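Local atomic coordinates of oxalate biosynthetic component 1 (Burkholderia thailandensis, PDB entry 5IKY), a protein that produces oxalate in quorum-sensing-dependent oxalogenesis, as a bifunctional enzyme that combines a serine hydrolase with an additional lyase activity. Residues A540-Y545 with A720-A725; R714-M719 with G1003-H1008; F857-D862 with L982-T987. All coordinates share one frame; numbering follows the deposited sequence.

Contact 1 (A540-Y545 with A720-A725)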
loop_
_atom_site.group_PDB
_atom_site.type_symbol
_atom_site.label_atom_id
_atom_site.label_comp_id
_atom_site.label_asym_id
_atom_site.label_seq_id
_atom_site.Cartn_x
_atom_site.Cartn_y
_atom_site.Cartn_z
ATOM N N ALA A 540 -0.197 -26.926 4.931
ATOM C CA ALA A 540 0.080 -27.938 5.944
ATOM C C ALA A 540 -0.523 -29.291 5.572
ATOM O O ALA A 540 0.105 -30.330 5.761
ATOM C CB ALA A 540 -0.441 -27.486 7.300
ATOM N N ALA A 541 -1.741 -29.274 5.043
ATOM C CA ALA A 541 -2.443 -30.511 4.706
ATOM C C ALA A 541 -1.803 -31.248 3.530
ATOM O O ALA A 541 -1.967 -32.458 3.386
ATOM C CB ALA A 541 -3.906 -30.217 4.406
ATOM N N LEU A 542 -1.075 -30.517 2.692
ATOM C CA LEU A 542 -0.441 -31.103 1.515
ATOM C C LEU A 542 1.070 -31.232 1.692
ATOM O O LEU A 542 1.788 -31.535 0.741
ATOM C CB LEU A 542 -0.745 -30.260 0.273
ATOM C CG LEU A 542 -2.215 -29.977 -0.042
ATOM C CD1 LEU A 542 -2.336 -29.031 -1.224
ATOM C CD2 LEU A 542 -2.964 -31.274 -0.317
ATOM N N ALA A 543 1.539 -31.010 2.917
ATOM C CA ALA A 543 2.969 -30.894 3.201
ATOM C C ALA A 543 3.777 -32.139 2.851
ATOM O O ALA A 543 4.952 -32.039 2.501
ATOM C CB ALA A 543 3.176 -30.549 4.667
ATOM N N HIS A 544 3.153 -33.307 2.945
ATOM C CA HIS A 544 3.877 -34.559 2.759
ATOM C C HIS A 544 3.729 -35.122 1.355
ATOM O O HIS A 544 4.266 -36.188 1.046
ATOM C CB HIS A 544 3.411 -35.587 3.786
ATOM C CG HIS A 544 3.806 -35.246 5.188
ATOM N ND1 HIS A 544 2.930 -35.324 6.249
ATOM C CD2 HIS A 544 4.983 -34.817 5.700
ATOM C CE1 HIS A 544 3.552 -34.957 7.355
ATOM N NE2 HIS A 544 4.800 -34.648 7.051
ATOM N N TYR A 545 3.010 -34.401 0.501
ATOM C CA TYR A 545 2.846 -34.824 -0.882
ATOM C C TYR A 545 3.879 -34.155 -1.779
ATOM O O TYR A 545 4.153 -32.965 -1.637
ATOM C CB TYR A 545 1.430 -34.513 -1.376
ATOM C CG TYR A 545 0.356 -35.276 -0.638
ATOM C CD1 TYR A 545 0.219 -36.649 -0.802
ATOM C CD2 TYR A 545 -0.518 -34.628 0.225
ATOM C CE1 TYR A 545 -0.757 -37.356 -0.129
ATOM C CE2 TYR A 545 -1.499 -35.327 0.903
ATOM C CZ TYR A 545 -1.612 -36.691 0.724
ATOM O OH TYR A 545 -2.585 -37.390 1.395
ATOM N N ALA A 720 1.550 -25.938 -6.900
ATOM C CA ALA A 720 1.641 -26.971 -7.927
ATOM C C ALA A 720 0.583 -28.050 -7.709
ATOM O O ALA A 720 -0.031 -28.533 -8.659
ATOM C CB ALA A 720 3.031 -27.586 -7.941
ATOM N N LEU A 721 0.378 -28.415 -6.448
ATOM C CA LEU A 721 -0.596 -29.437 -6.087
ATOM C C LEU A 721 -2.025 -28.941 -6.277
ATOM O O LEU A 721 -2.888 -29.678 -6.754
ATOM C CB LEU A 721 -0.386 -29.887 -4.640
ATOM C CG LEU A 721 0.874 -30.716 -4.392
ATOM C CD1 LEU A 721 1.095 -30.938 -2.907
ATOM C CD2 LEU A 721 0.767 -32.038 -5.123
ATOM N N LEU A 722 -2.267 -27.691 -5.897
ATOM C CA LEU A 722 -3.590 -27.091 -6.032
ATOM C C LEU A 722 -4.018 -27.006 -7.493
ATOM O O LEU A 722 -5.150 -27.344 -7.837
ATOM C CB LEU A 722 -3.616 -25.700 -5.399
ATOM C CG LEU A 722 -3.556 -25.667 -3.873
ATOM C CD1 LEU A 722 -3.519 -24.232 -3.364
ATOM C CD2 LEU A 722 -4.734 -26.422 -3.290
ATOM N N TYR A 723 -3.109 -26.553 -8.351
ATOM C CA TYR A 723 -3.401 -26.455 -9.778
ATOM C C TYR A 723 -3.484 -27.831 -10.426
ATOM O O TYR A 723 -4.143 -28.001 -11.449
ATOM C CB TYR A 723 -2.353 -25.599 -10.488
ATOM C CG TYR A 723 -2.675 -24.123 -10.456
ATOM C CD1 TYR A 723 -3.810 -23.633 -11.089
ATOM C CD2 TYR A 723 -1.849 -23.221 -9.796
ATOM C CE1 TYR A 723 -4.120 -22.289 -11.060
ATOM C CE2 TYR A 723 -2.148 -21.871 -9.766
ATOM C CZ TYR A 723 -3.284 -21.410 -10.403
ATOM O OH TYR A 723 -3.593 -20.071 -10.382
ATOM N N HIS A 724 -2.812 -28.810 -9.829
ATOM C CA HIS A 724 -2.902 -30.190 -10.289
ATOM C C HIS A 724 -4.339 -30.686 -10.177
ATOM O O HIS A 724 -4.902 -31.215 -11.135
ATOM C CB HIS A 724 -1.963 -31.088 -9.482
ATOM C CG HIS A 724 -1.893 -32.499 -9.978
ATOM N ND1 HIS A 724 -2.945 -33.383 -9.870
ATOM C CD2 HIS A 724 -0.889 -33.181 -10.576
ATOM C CE1 HIS A 724 -2.594 -34.547 -10.388
ATOM N NE2 HIS A 724 -1.350 -34.452 -10.821
ATOM N N ALA A 725 -4.927 -30.507 -8.998
ATOM C CA ALA A 725 -6.313 -30.893 -8.768
ATOM C C ALA A 725 -7.253 -30.021 -9.591
ATOM O O ALA A 725 -8.285 -30.486 -10.077
ATOM C CB ALA A 725 -6.655 -30.796 -7.289
#

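Contact 2 (R714-M719 with G1003-H1008)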
loop_
_atom_site.group_PDB
_atom_site.type_symbol
_atom_site.label_atom_id
_atom_site.label_comp_id
_atom_site.label_asym_id
_atom_site.label_seq_id
_atom_site.Cartn_x
_atom_site.Cartn_y
_atom_site.Cartn_z
ATOM N N ARG A 714 7.156 -24.279 1.421
ATOM C CA ARG A 714 6.262 -25.176 0.692
ATOM C C ARG A 714 5.326 -24.453 -0.271
ATOM O O ARG A 714 4.369 -25.048 -0.764
ATOM C CB ARG A 714 5.424 -25.999 1.677
ATOM C CG ARG A 714 6.173 -27.142 2.334
ATOM C CD ARG A 714 6.409 -28.269 1.347
ATOM N NE ARG A 714 5.158 -28.853 0.876
ATOM C CZ ARG A 714 5.091 -29.865 0.018
ATOM N NH1 ARG A 714 6.204 -30.401 -0.459
ATOM N NH2 ARG A 714 3.913 -30.341 -0.364
ATOM N N TYR A 715 5.601 -23.179 -0.540
ATOM C CA TYR A 715 4.679 -22.362 -1.326
ATOM C C TYR A 715 4.468 -22.888 -2.744
ATOM O O TYR A 715 3.332 -23.114 -3.162
ATOM C CB TYR A 715 5.160 -20.912 -1.396
ATOM C CG TYR A 715 4.282 -20.052 -2.274
ATOM C CD1 TYR A 715 3.037 -19.621 -1.832
ATOM C CD2 TYR A 715 4.684 -19.689 -3.555
ATOM C CE1 TYR A 715 2.222 -18.840 -2.635
ATOM C CE2 TYR A 715 3.877 -18.910 -4.367
ATOM C CZ TYR A 715 2.647 -18.488 -3.900
ATOM O OH TYR A 715 1.838 -17.715 -4.702
ATOM N N SER A 716 5.557 -23.068 -3.484
ATOM C CA SER A 716 5.462 -23.501 -4.876
ATOM C C SER A 716 4.872 -24.902 -4.998
ATOM O O SER A 716 4.041 -25.155 -5.869
ATOM C CB SER A 716 6.835 -23.456 -5.548
ATOM O OG SER A 716 7.279 -22.118 -5.702
ATOM N N ALA A 717 5.304 -25.804 -4.121
ATOM C CA ALA A 717 4.786 -27.169 -4.110
ATOM C C ALA A 717 3.285 -27.178 -3.841
ATOM O O ALA A 717 2.537 -27.919 -4.479
ATOM C CB ALA A 717 5.515 -28.008 -3.073
ATOM N N THR A 718 2.852 -26.348 -2.897
ATOM C CA THR A 718 1.437 -26.237 -2.566
ATOM C C THR A 718 0.637 -25.750 -3.770
ATOM O O THR A 718 -0.425 -26.291 -4.081
ATOM C CB THR A 718 1.202 -25.278 -1.384
ATOM O OG1 THR A 718 2.054 -25.642 -0.293
ATOM C CG2 THR A 718 -0.246 -25.336 -0.932
ATOM N N MET A 719 1.155 -24.732 -4.449
ATOM C CA MET A 719 0.485 -24.174 -5.617
ATOM C C MET A 719 0.464 -25.186 -6.760
ATOM O O MET A 719 -0.522 -25.292 -7.489
ATOM C CB MET A 719 1.165 -22.876 -6.061
ATOM C CG MET A 719 1.042 -21.737 -5.057
ATOM S SD MET A 719 -0.636 -21.086 -4.916
ATOM C CE MET A 719 -0.702 -19.987 -6.329
ATOM N N GLY A 1003 3.351 -16.416 -9.043
ATOM C CA GLY A 1003 4.109 -17.502 -9.635
ATOM C C GLY A 1003 5.590 -17.463 -9.308
ATOM O O GLY A 1003 6.343 -18.345 -9.721
ATOM N N THR A 1004 6.013 -16.444 -8.565
ATOM C CA THR A 1004 7.427 -16.273 -8.245
ATOM C C THR A 1004 7.665 -16.153 -6.745
ATOM O O THR A 1004 6.723 -16.007 -5.967
ATOM C CB THR A 1004 8.014 -15.033 -8.939
ATOM O OG1 THR A 1004 7.176 -13.899 -8.680
ATOM C CG2 THR A 1004 8.101 -15.260 -10.439
ATOM N N THR A 1005 8.932 -16.217 -6.344
ATOM C CA THR A 1005 9.290 -16.147 -4.930
ATOM C C THR A 1005 10.409 -15.146 -4.670
ATOM O O THR A 1005 10.851 -14.983 -3.534
ATOM C CB THR A 1005 9.726 -17.526 -4.385
ATOM O OG1 THR A 1005 10.881 -17.983 -5.101
ATOM C CG2 THR A 1005 8.604 -18.546 -4.529
ATOM N N SER A 1006 10.866 -14.477 -5.725
ATOM C CA SER A 1006 11.923 -13.480 -5.597
ATOM C C SER A 1006 11.420 -12.252 -4.846
ATOM O O SER A 1006 10.320 -11.769 -5.108
ATOM C CB SER A 1006 12.452 -13.076 -6.976
ATOM O OG SER A 1006 13.506 -12.133 -6.870
ATOM N N ARG A 1007 12.229 -11.752 -3.916
ATOM C CA ARG A 1007 11.852 -10.585 -3.123
ATOM C C ARG A 1007 12.041 -9.277 -3.891
ATOM O O ARG A 1007 11.524 -8.232 -3.491
ATOM C CB ARG A 1007 12.659 -10.538 -1.823
ATOM C CG ARG A 1007 12.413 -11.708 -0.886
ATOM C CD ARG A 1007 13.197 -11.538 0.406
ATOM N NE ARG A 1007 13.008 -12.663 1.320
ATOM C CZ ARG A 1007 12.108 -12.689 2.296
ATOM N NH1 ARG A 1007 11.308 -11.648 2.492
ATOM N NH2 ARG A 1007 12.007 -13.755 3.078
ATOM N N HIS A 1008 12.779 -9.341 -4.996
ATOM C CA HIS A 1008 13.069 -8.158 -5.802
ATOM C C HIS A 1008 11.817 -7.562 -6.445
ATOM O O HIS A 1008 11.778 -6.370 -6.752
ATOM C CB HIS A 1008 14.096 -8.494 -6.888
ATOM C CG HIS A 1008 15.472 -8.756 -6.359
ATOM N ND1 HIS A 1008 16.216 -7.794 -5.712
ATOM C CD2 HIS A 1008 16.242 -9.870 -6.388
ATOM C CE1 HIS A 1008 17.383 -8.304 -5.360
ATOM N NE2 HIS A 1008 17.424 -9.563 -5.760
#

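Contact 3 (F857-D862 with L982-T987)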
loop_
_atom_site.group_PDB
_atom_site.type_symbol
_atom_site.label_atom_id
_atom_site.label_comp_id
_atom_site.label_asym_id
_atom_site.label_seq_id
_atom_site.Cartn_x
_atom_site.Cartn_y
_atom_site.Cartn_z
ATOM N N PHE A 857 4.797 -23.994 -11.452
ATOM C CA PHE A 857 5.075 -24.130 -10.025
ATOM C C PHE A 857 5.889 -25.378 -9.701
ATOM O O PHE A 857 6.683 -25.379 -8.761
ATOM C CB PHE A 857 3.769 -24.145 -9.230
ATOM C CG PHE A 857 3.120 -22.796 -9.106
ATOM C CD1 PHE A 857 3.689 -21.813 -8.315
ATOM C CD2 PHE A 857 1.941 -22.511 -9.776
ATOM C CE1 PHE A 857 3.098 -20.572 -8.195
ATOM C CE2 PHE A 857 1.344 -21.270 -9.661
ATOM C CZ PHE A 857 1.923 -20.298 -8.869
ATOM N N ALA A 858 5.686 -26.441 -10.472
ATOM C CA ALA A 858 6.448 -27.668 -10.280
ATOM C C ALA A 858 7.916 -27.432 -10.615
ATOM O O ALA A 858 8.806 -28.011 -9.993
ATOM C CB ALA A 858 5.877 -28.792 -11.130
ATOM N N LEU A 859 8.159 -26.575 -11.602
ATOM C CA LEU A 859 9.518 -26.207 -11.979
ATOM C C LEU A 859 10.167 -25.409 -10.856
ATOM O O LEU A 859 11.350 -25.585 -10.560
ATOM C CB LEU A 859 9.522 -25.400 -13.278
ATOM C CG LEU A 859 10.898 -25.098 -13.875
ATOM C CD1 LEU A 859 11.607 -26.388 -14.251
ATOM C CD2 LEU A 859 10.777 -24.177 -15.077
ATOM N N ASN A 860 9.383 -24.531 -10.238
ATOM C CA ASN A 860 9.831 -23.777 -9.072
ATOM C C ASN A 860 10.308 -24.686 -7.946
ATOM O O ASN A 860 11.282 -24.379 -7.258
ATOM C CB ASN A 860 8.706 -22.881 -8.547
ATOM C CG ASN A 860 8.579 -21.580 -9.314
ATOM O OD1 ASN A 860 9.198 -21.392 -10.361
ATOM N ND2 ASN A 860 7.765 -20.672 -8.791
ATOM N N ALA A 861 9.610 -25.805 -7.767
ATOM C CA ALA A 861 9.864 -26.710 -6.651
ATOM C C ALA A 861 10.923 -27.752 -6.983
ATOM O O ALA A 861 11.162 -28.674 -6.202
ATOM C CB ALA A 861 8.573 -27.394 -6.228
ATOM N N ASP A 862 11.555 -27.604 -8.142
ATOM C CA ASP A 862 12.593 -28.531 -8.573
ATOM C C ASP A 862 13.974 -28.005 -8.187
ATOM O O ASP A 862 14.448 -27.023 -8.755
ATOM C CB ASP A 862 12.506 -28.760 -10.083
ATOM C CG ASP A 862 13.315 -29.956 -10.542
ATOM O OD1 ASP A 862 13.541 -30.878 -9.729
ATOM O OD2 ASP A 862 13.719 -29.975 -11.725
ATOM N N LEU A 982 18.908 -19.143 -10.572
ATOM C CA LEU A 982 20.147 -18.426 -10.836
ATOM C C LEU A 982 21.371 -19.340 -10.890
ATOM O O LEU A 982 22.314 -19.074 -11.632
ATOM C CB LEU A 982 20.348 -17.343 -9.771
ATOM C CG LEU A 982 21.579 -16.446 -9.889
ATOM C CD1 LEU A 982 21.668 -15.836 -11.277
ATOM C CD2 LEU A 982 21.535 -15.362 -8.829
ATOM N N ASP A 983 21.345 -20.422 -10.119
ATOM C CA ASP A 983 22.509 -21.298 -9.997
ATOM C C ASP A 983 22.495 -22.476 -10.972
ATOM O O ASP A 983 23.331 -23.374 -10.873
ATOM C CB ASP A 983 22.621 -21.823 -8.564
ATOM C CG ASP A 983 22.978 -20.735 -7.571
ATOM O OD1 ASP A 983 23.621 -19.744 -7.982
ATOM O OD2 ASP A 983 22.619 -20.869 -6.382
ATOM N N TRP A 984 21.555 -22.474 -11.911
ATOM C CA TRP A 984 21.487 -23.533 -12.912
ATOM C C TRP A 984 22.320 -23.204 -14.146
ATOM O O TRP A 984 22.670 -22.046 -14.380
ATOM C CB TRP A 984 20.040 -23.786 -13.342
ATOM C CG TRP A 984 19.203 -24.523 -12.346
ATOM C CD1 TRP A 984 19.553 -24.874 -11.075
ATOM C CD2 TRP A 984 17.869 -25.007 -12.545
ATOM N NE1 TRP A 984 18.517 -25.543 -10.467
ATOM C CE2 TRP A 984 17.470 -25.636 -11.348
ATOM C CE3 TRP A 984 16.970 -24.962 -13.615
ATOM C CZ2 TRP A 984 16.216 -26.220 -11.194
ATOM C CZ3 TRP A 984 15.724 -25.544 -13.460
ATOM C CH2 TRP A 984 15.358 -26.164 -12.259
ATOM N N LEU A 985 22.637 -24.231 -14.928
ATOM C CA LEU A 985 23.209 -24.037 -16.253
ATOM C C LEU A 985 22.111 -23.597 -17.213
ATOM O O LEU A 985 21.120 -24.306 -17.389
ATOM C CB LEU A 985 23.865 -25.321 -16.764
ATOM C CG LEU A 985 25.347 -25.551 -16.467
ATOM C CD1 LEU A 985 25.759 -26.945 -16.913
ATOM C CD2 LEU A 985 26.195 -24.495 -17.156
ATOM N N GLY A 986 22.276 -22.432 -17.830
ATOM C CA GLY A 986 21.262 -21.949 -18.746
ATOM C C GLY A 986 21.480 -20.576 -19.349
ATOM O O GLY A 986 22.528 -19.953 -19.177
ATOM N N THR A 987 20.460 -20.109 -20.060
ATOM C CA THR A 987 20.517 -18.852 -20.791
ATOM C C THR A 987 20.445 -17.651 -19.856
ATOM O O THR A 987 19.653 -17.637 -18.914
ATOM C CB THR A 987 19.368 -18.761 -21.816
ATOM O OG1 THR A 987 19.270 -19.993 -22.542
ATOM C CG2 THR A 987 19.599 -17.615 -22.785
#

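Contact 1 (A540-Y545 with A720-A725)
The Tyr545 ring has CA of Leu542, the first residue of the same turn, in its plane at one edge, and across the contact its side chain touches Leu721 through CB alone, 3.9 Å from Leu721 CD1, the phenol leading away from the helix. Thr556 of helix 554-560 also touches the Tyr545 side chain. Across the contact the weight falls on leucines. Methyl CD1 of Leu721 reaches CB of Leu542 at 3.7 Å and also comes within 3.8 Å of Leu542 O, so it rests on the carbonyl side of the turn as well as on its side chains. Leu542 and Leu721 run alongside in opposite directions; in return CD1 of Leu542 sits 4.0 Å from CB of Leu721. The same CD1 then meets CD2 of Leu722 at 4.1 Å, here crossing at about a right angle. Leu542 follows the last residue of helix 530-541 and opens a type I beta turn to Tyr545, closed by Tyr545 N to Leu542 O. Its CA–CB bond points toward cap-domain helix 715-734, and chi1 of -54° places CG beside the backbone N, from where CD1 meets both leucines. Ile557 touches both Leu542 and Leu721, and Leu687 and Leu690 of helix 682-690 pack on Leu722. No hydrogen bond spans the two segments, but Tyr545 O accepts one from Arg714 NH2, just before helix 715-734.

Contact 2 (R714-M719 with G1003-H1008)
Thr1005 touches the helix through one methyl group. Its CG2 stands 4.2 Å from CD2 of Tyr715 and 4.0 Å from OG of Ser716, van der Waals approaches to two successive residues of the first helical turn. CG2 meets the phenol ring obliquely, and the Tyr715 and Thr1005 side chains slide past each other in opposite directions. One face of the same ring is covered from within its own helix by Met719 CG, 3.8 Å above the plane and displaced toward the rim. Tyr715 holds CG anti to the backbone N (chi1 176°), which swings the ring out toward the loop. Farther along the ring, CE2 of Tyr715 comes within 4.4 Å of Thr1004 O, a loose approach to a carbonyl.

The polar ends of the touching side chains are bonded outside the segments. The Tyr715 hydroxyl is hydrogen-bonded to Ala1002 O of helix 998-1002, just before the loop, Thr1005 OG1 is paired with Asp979 OD2, and Ser716 OG has a weak hydrogen bond with Asn860 ND2. Backbone oxygens of the loop are held from the cap side: Thr1005 O by Gln711 NE2 and Ser1006 O by Arg710 NH2.

The contact thus joins the start of cap-domain helix 715-734 to the loop between helices 998-1002 and 1015-1025, with helix 530-541 touching Met719 through Phe535 and strand 1049-1054 lying beside Ser1006 and His1008.

Contact 3 (F857-D862 with L982-T987)
Trp984 sets the outer edge of its six-membered ring against the residues at and just past the end of helix 849-860. Its CZ2 approaches Asp862 O to 3.1 Å, with the oxygen at the ring edge and near the ring plane; the neighbouring CH2 lies 3.7 Å from the same Asp862 O. This is a close meeting of aromatic carbon and carbonyl oxygen, and it brings the electron-rich oxygen to the rim of the indole, away from its pi faces. CD1 of Leu859 joins at the edge too, 4.3 Å from CH2 of Trp984, and supplies the apolar part of the contact. The Asp862 carboxylate crosses the indole instead of lying flat on it: the two planes are 79° apart, and OD2 of Asp862 keeps 4.2 Å from CH2 of Trp984. With CG opposite the backbone N (chi1 -166°), the carboxylate is set beside the carbonyl that meets the indole. OD2 accepts hydrogen bonds from the backbone N atoms of Ile866 and Tyr867, two bonds that fix the carboxylate. His981 stacks on the indole, and NE1 makes a weak hydrogen bond to Pro863 O. CZ2 and NE1, neighbours along one edge of the indole, thus face two successive carbonyls, of Asp862 and Pro863. Within the alpha/beta-hydrolase region, the contact connects the end of helix 849-860 to the loop between the parallel neighbouring strands 969-976 and 988-992, while helix 937-955 packs on both partners, through Ala939 and Gln943 on Leu859 and Val946 on Trp984.

The three contacts form a chain running from the cap into the hydrolase region. Contacts 1 and 2 share helix 715-734, with centres about 13 Å apart. Contact 3 lies about 12 Å from contact 2, centre to centre, and about 20 Å from contact 1. Asn860 ties contacts 2 and 3 together, its ND2 being 2.9 Å from Gly1003 O in a probable hydrogen bond. Phe857 of contact 3 packs on contact 2, its CE1 3.5 Å from Gly1003 CA, and its CE2 also reaches CE2 of Tyr723 in contact 1 at 3.5 Å. The magnesium ion, bound by His227 and Glu477, belongs to the parallel-stranded part of the chain, probably TIM-barrel-like, away from these contacts.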